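Local coordinates for protein galactose-binding lectin (Enterobacter cloacae subsp. cloacae, PDB 6YF6) that binds fucosides, and probably galactose, at a calcium site in the C-terminal lectin domain of a longer bacterial protein, at residues T9-R13 / D14-N18. Sequence-based numbering, arbitrary orientation.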
ATOM      1  N   THR A   9      -6.508  -6.618   2.923  1.00 42.43           N
ATOM      2  CA  THR A   9      -6.817  -6.115   4.261  1.00 38.83           C
ATOM      3  C   THR A   9      -5.839  -4.985   4.580  1.00 36.24           C
ATOM      4  O   THR A   9      -4.672  -5.241   4.891  1.00 36.73           O
ATOM      5  CB  THR A   9      -6.719  -7.223   5.313  1.00 39.46           C
ATOM      6  OG1 THR A   9      -7.590  -8.308   4.971  1.00 40.70           O
ATOM      7  CG2 THR A   9      -7.102  -6.695   6.690  1.00 39.26           C
ATOM      8  N   ASN A  10      -6.302  -3.739   4.500  1.00 35.21           N
ATOM      9  CA  ASN A  10      -5.513  -2.592   4.937  1.00 35.00           C
ATOM     10  C   ASN A  10      -6.044  -1.982   6.228  1.00 34.20           C
ATOM     11  O   ASN A  10      -5.435  -1.041   6.750  1.00 34.19           O
ATOM     12  CB  ASN A  10      -5.455  -1.527   3.834  1.00 37.06           C
ATOM     13  CG  ASN A  10      -6.830  -1.084   3.361  1.00 40.59           C
ATOM     14  OD1 ASN A  10      -7.831  -1.257   4.056  1.00 40.55           O
ATOM     15  ND2 ASN A  10      -6.878  -0.498   2.172  1.00 44.76           N
ATOM     16  N   PHE A  11      -7.155  -2.501   6.753  1.00 34.59           N
ATOM     17  CA  PHE A  11      -7.737  -2.107   8.033  1.00 33.42           C
ATOM     18  C   PHE A  11      -8.417  -0.742   7.984  1.00 31.60           C
ATOM     19  O   PHE A  11      -8.708  -0.158   9.033  1.00 31.62           O
ATOM     20  CB  PHE A  11      -6.686  -2.141   9.152  1.00 33.58           C
ATOM     21  CG  PHE A  11      -6.136  -3.519   9.413  1.00 34.87           C
ATOM     22  CD1 PHE A  11      -4.908  -3.899   8.897  1.00 35.06           C
ATOM     23  CD2 PHE A  11      -6.861  -4.441  10.148  1.00 33.68           C
ATOM     24  CE1 PHE A  11      -4.406  -5.171   9.122  1.00 34.71           C
ATOM     25  CE2 PHE A  11      -6.366  -5.712  10.374  1.00 33.26           C
ATOM     26  CZ  PHE A  11      -5.138  -6.077   9.860  1.00 34.54           C
ATOM     27  N   GLU A  12      -8.695  -0.223   6.790  1.00 32.54           N
ATOM     28  CA  GLU A  12      -9.521   0.971   6.674  1.00 33.33           C
ATOM     29  C   GLU A  12     -10.873   0.731   7.337  1.00 33.73           C
ATOM     30  O   GLU A  12     -11.440  -0.362   7.251  1.00 34.17           O
ATOM     31  CB  GLU A  12      -9.717   1.349   5.204  1.00 36.60           C
ATOM     32  CG  GLU A  12      -8.538   2.077   4.577  1.00 38.96           C
ATOM     33  CD  GLU A  12      -8.776   2.440   3.122  1.00 42.78           C
ATOM     34  OE1 GLU A  12      -9.899   2.212   2.623  1.00 44.91           O
ATOM     35  OE2 GLU A  12      -7.840   2.955   2.478  1.00 44.17           O
ATOM     36  N   ARG A  13     -11.390   1.756   8.008  1.00 36.22           N
ATOM     37  CA  ARG A  13     -12.671   1.675   8.704  1.00 41.79           C
ATOM     38  C   ARG A  13     -12.654   0.629   9.815  1.00 38.28           C
ATOM     39  O   ARG A  13     -13.713   0.166  10.255  1.00 36.38           O
ATOM     40  CB  ARG A  13     -13.817   1.378   7.726  1.00 53.40           C
ATOM     41  CG  ARG A  13     -13.798   2.201   6.438  1.00 66.68           C
ATOM     42  CD  ARG A  13     -14.123   3.669   6.679  1.00 79.38           C
ATOM     43  NE  ARG A  13     -13.029   4.377   7.343  1.00 88.51           N
ATOM     44  CZ  ARG A  13     -12.252   5.299   6.774  1.00 96.36           C
ATOM     45  NH1 ARG A  13     -12.421   5.656   5.505  1.00102.03           N
ATOM     46  NH2 ARG A  13     -11.292   5.871   7.488  1.00 95.36           N
ATOM     47  N   ASP A  14     -11.463   0.244  10.273  1.00 36.94           N
ATOM     48  CA  ASP A  14     -11.304  -0.770  11.315  1.00 35.64           C
ATOM     49  C   ASP A  14     -11.875  -2.118  10.885  1.00 34.10           C
ATOM     50  O   ASP A  14     -12.303  -2.919  11.719  1.00 33.01           O
ATOM     51  CB  ASP A  14     -11.943  -0.313  12.630  1.00 37.43           C
ATOM     52  CG  ASP A  14     -11.244   0.891  13.228  1.00 39.06           C
ATOM     53  OD1 ASP A  14     -10.268   1.380  12.619  1.00 40.13           O
ATOM     54  OD2 ASP A  14     -11.671   1.346  14.309  1.00 39.92           O
ATOM     55  N   ASN A  15     -11.891  -2.386   9.581  1.00 34.72           N
ATOM     56  CA  ASN A  15     -12.316  -3.686   9.075  1.00 36.02           C
ATOM     57  C   ASN A  15     -11.138  -4.650   9.160  1.00 36.10           C
ATOM     58  O   ASN A  15     -10.172  -4.529   8.398  1.00 38.29           O
ATOM     59  CB  ASN A  15     -12.828  -3.567   7.643  1.00 38.91           C
ATOM     60  CG  ASN A  15     -13.649  -4.765   7.220  1.00 43.57           C
ATOM     61  OD1 ASN A  15     -13.466  -5.867   7.733  1.00 42.02           O
ATOM     62  ND2 ASN A  15     -14.561  -4.556   6.278  1.00 49.45           N
ATOM     63  N   TRP A  16     -11.206  -5.599  10.097  1.00 34.09           N
ATOM     64  CA  TRP A  16     -10.183  -6.631  10.199  1.00 33.78           C
ATOM     65  C   TRP A  16     -10.303  -7.677   9.097  1.00 38.60           C
ATOM     66  O   TRP A  16      -9.415  -8.528   8.980  1.00 40.12           O
ATOM     67  CB  TRP A  16     -10.256  -7.318  11.567  1.00 33.33           C
ATOM     68  CG  TRP A  16      -9.817  -6.456  12.718  1.00 32.95           C
ATOM     69  CD1 TRP A  16     -10.402  -5.298  13.149  1.00 33.77           C
ATOM     70  CD2 TRP A  16      -8.702  -6.688  13.590  1.00 35.16           C
ATOM     71  NE1 TRP A  16      -9.720  -4.797  14.230  1.00 33.02           N
ATOM     72  CE2 TRP A  16      -8.674  -5.631  14.522  1.00 33.04           C
ATOM     73  CE3 TRP A  16      -7.726  -7.687  13.672  1.00 38.25           C
ATOM     74  CZ2 TRP A  16      -7.707  -5.541  15.522  1.00 33.22           C
ATOM     75  CZ3 TRP A  16      -6.766  -7.596  14.671  1.00 38.31           C
ATOM     76  CH2 TRP A  16      -6.764  -6.531  15.580  1.00 36.06           C
ATOM     77  N   ASN A  17     -11.372  -7.631   8.298  1.00 39.60           N
ATOM     78  CA  ASN A  17     -11.589  -8.563   7.188  1.00 42.34           C
ATOM     79  C   ASN A  17     -11.348 -10.006   7.631  1.00 44.15           C
ATOM     80  O   ASN A  17     -10.658 -10.784   6.967  1.00 43.73           O
ATOM     81  CB  ASN A  17     -10.710  -8.198   5.988  1.00 43.01           C
ATOM     82  CG  ASN A  17     -11.157  -8.879   4.700  1.00 44.21           C
ATOM     83  OD1 ASN A  17     -12.335  -9.194   4.524  1.00 45.48           O
ATOM     84  ND2 ASN A  17     -10.213  -9.105   3.791  1.00 45.04           N
ATOM     85  N   ASN A  18     -11.922 -10.353   8.782  1.00 45.08           N
ATOM     86  CA  ASN A  18     -11.948 -11.700   9.344  1.00 47.31           C
ATOM     87  C   ASN A  18     -10.586 -12.178   9.831  1.00 44.29           C
ATOM     88  O   ASN A  18     -10.453 -13.349  10.210  1.00 44.17           O
ATOM     89  CB  ASN A  18     -12.516 -12.715   8.343  1.00 52.02           C
ATOM     90  CG  ASN A  18     -14.005 -12.523   8.100  1.00 55.03           C
ATOM     91  OD1 ASN A  18     -14.791 -12.430   9.042  1.00 54.48           O
ATOM     92  ND2 ASN A  18     -14.395 -12.459   6.831  1.00 57.75           N
TER
HETATM   93  O   HOH W   1      -9.401  -4.102   5.885  1.00 26.15           O
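Thr-9 and Asn-17 face each other across the neck of a loop between strands 7-9 and 20-21 that reverses the chain through two overlapping beta turns, a type II turn at 11-14 running into a type I' turn at 12-15. Asn-17 ND2 donates to Thr-9 OG1 over 3.0 Å in a nearly straight bond (161°), with the hydroxyl oxygen almost in the amide plane, and also to Asp-7 OD1, so this amide nitrogen has two acceptors. CG lies anti to the backbone N of Asn-17 (chi1 -164°), which carries the amide across to the threonine. Asn-15 N donates to Glu-12 O (3.1 Å), closing the type I' turn, and a weak hydrogen bond from Asp-14 N to Phe-11 O closes the type II turn. Asx turns overlap both ends of the turn region: Asn-10 OD1 accepts from Glu-12 N, and Asn-15 OD1 from Asn-17 N (2.8 Å). Between the two arms one water accepts from Phe-11 N and donates to Asn-15 O at 2.7 Å; the same carbonyl receives a CA-H...O contact from Phe-11 CA. The carboxylates find partners beyond the loop, Glu-12 OE2 at Trp-105 N and Asp-14 OD1 in a salt bridge with Arg-36 of the second subunit, and Thr-9 continues an antiparallel ladder with a strand of that subunit, placing the loop at the dimer interface, away from the sugar site. Phe-11 and Trp-16 form a T-shaped pair with planes at 85°, the phenyl edge directed at the indole face, and both side chains pack on Leu-30 and on Val-38 of the second subunit. Thr-9 CG2 sits over the centre of the phenyl ring, 3.7 Å above its plane, while Phe-11 CE2 reaches Trp-16 CE3 at 4.1 Å, offset toward the rim of the indole.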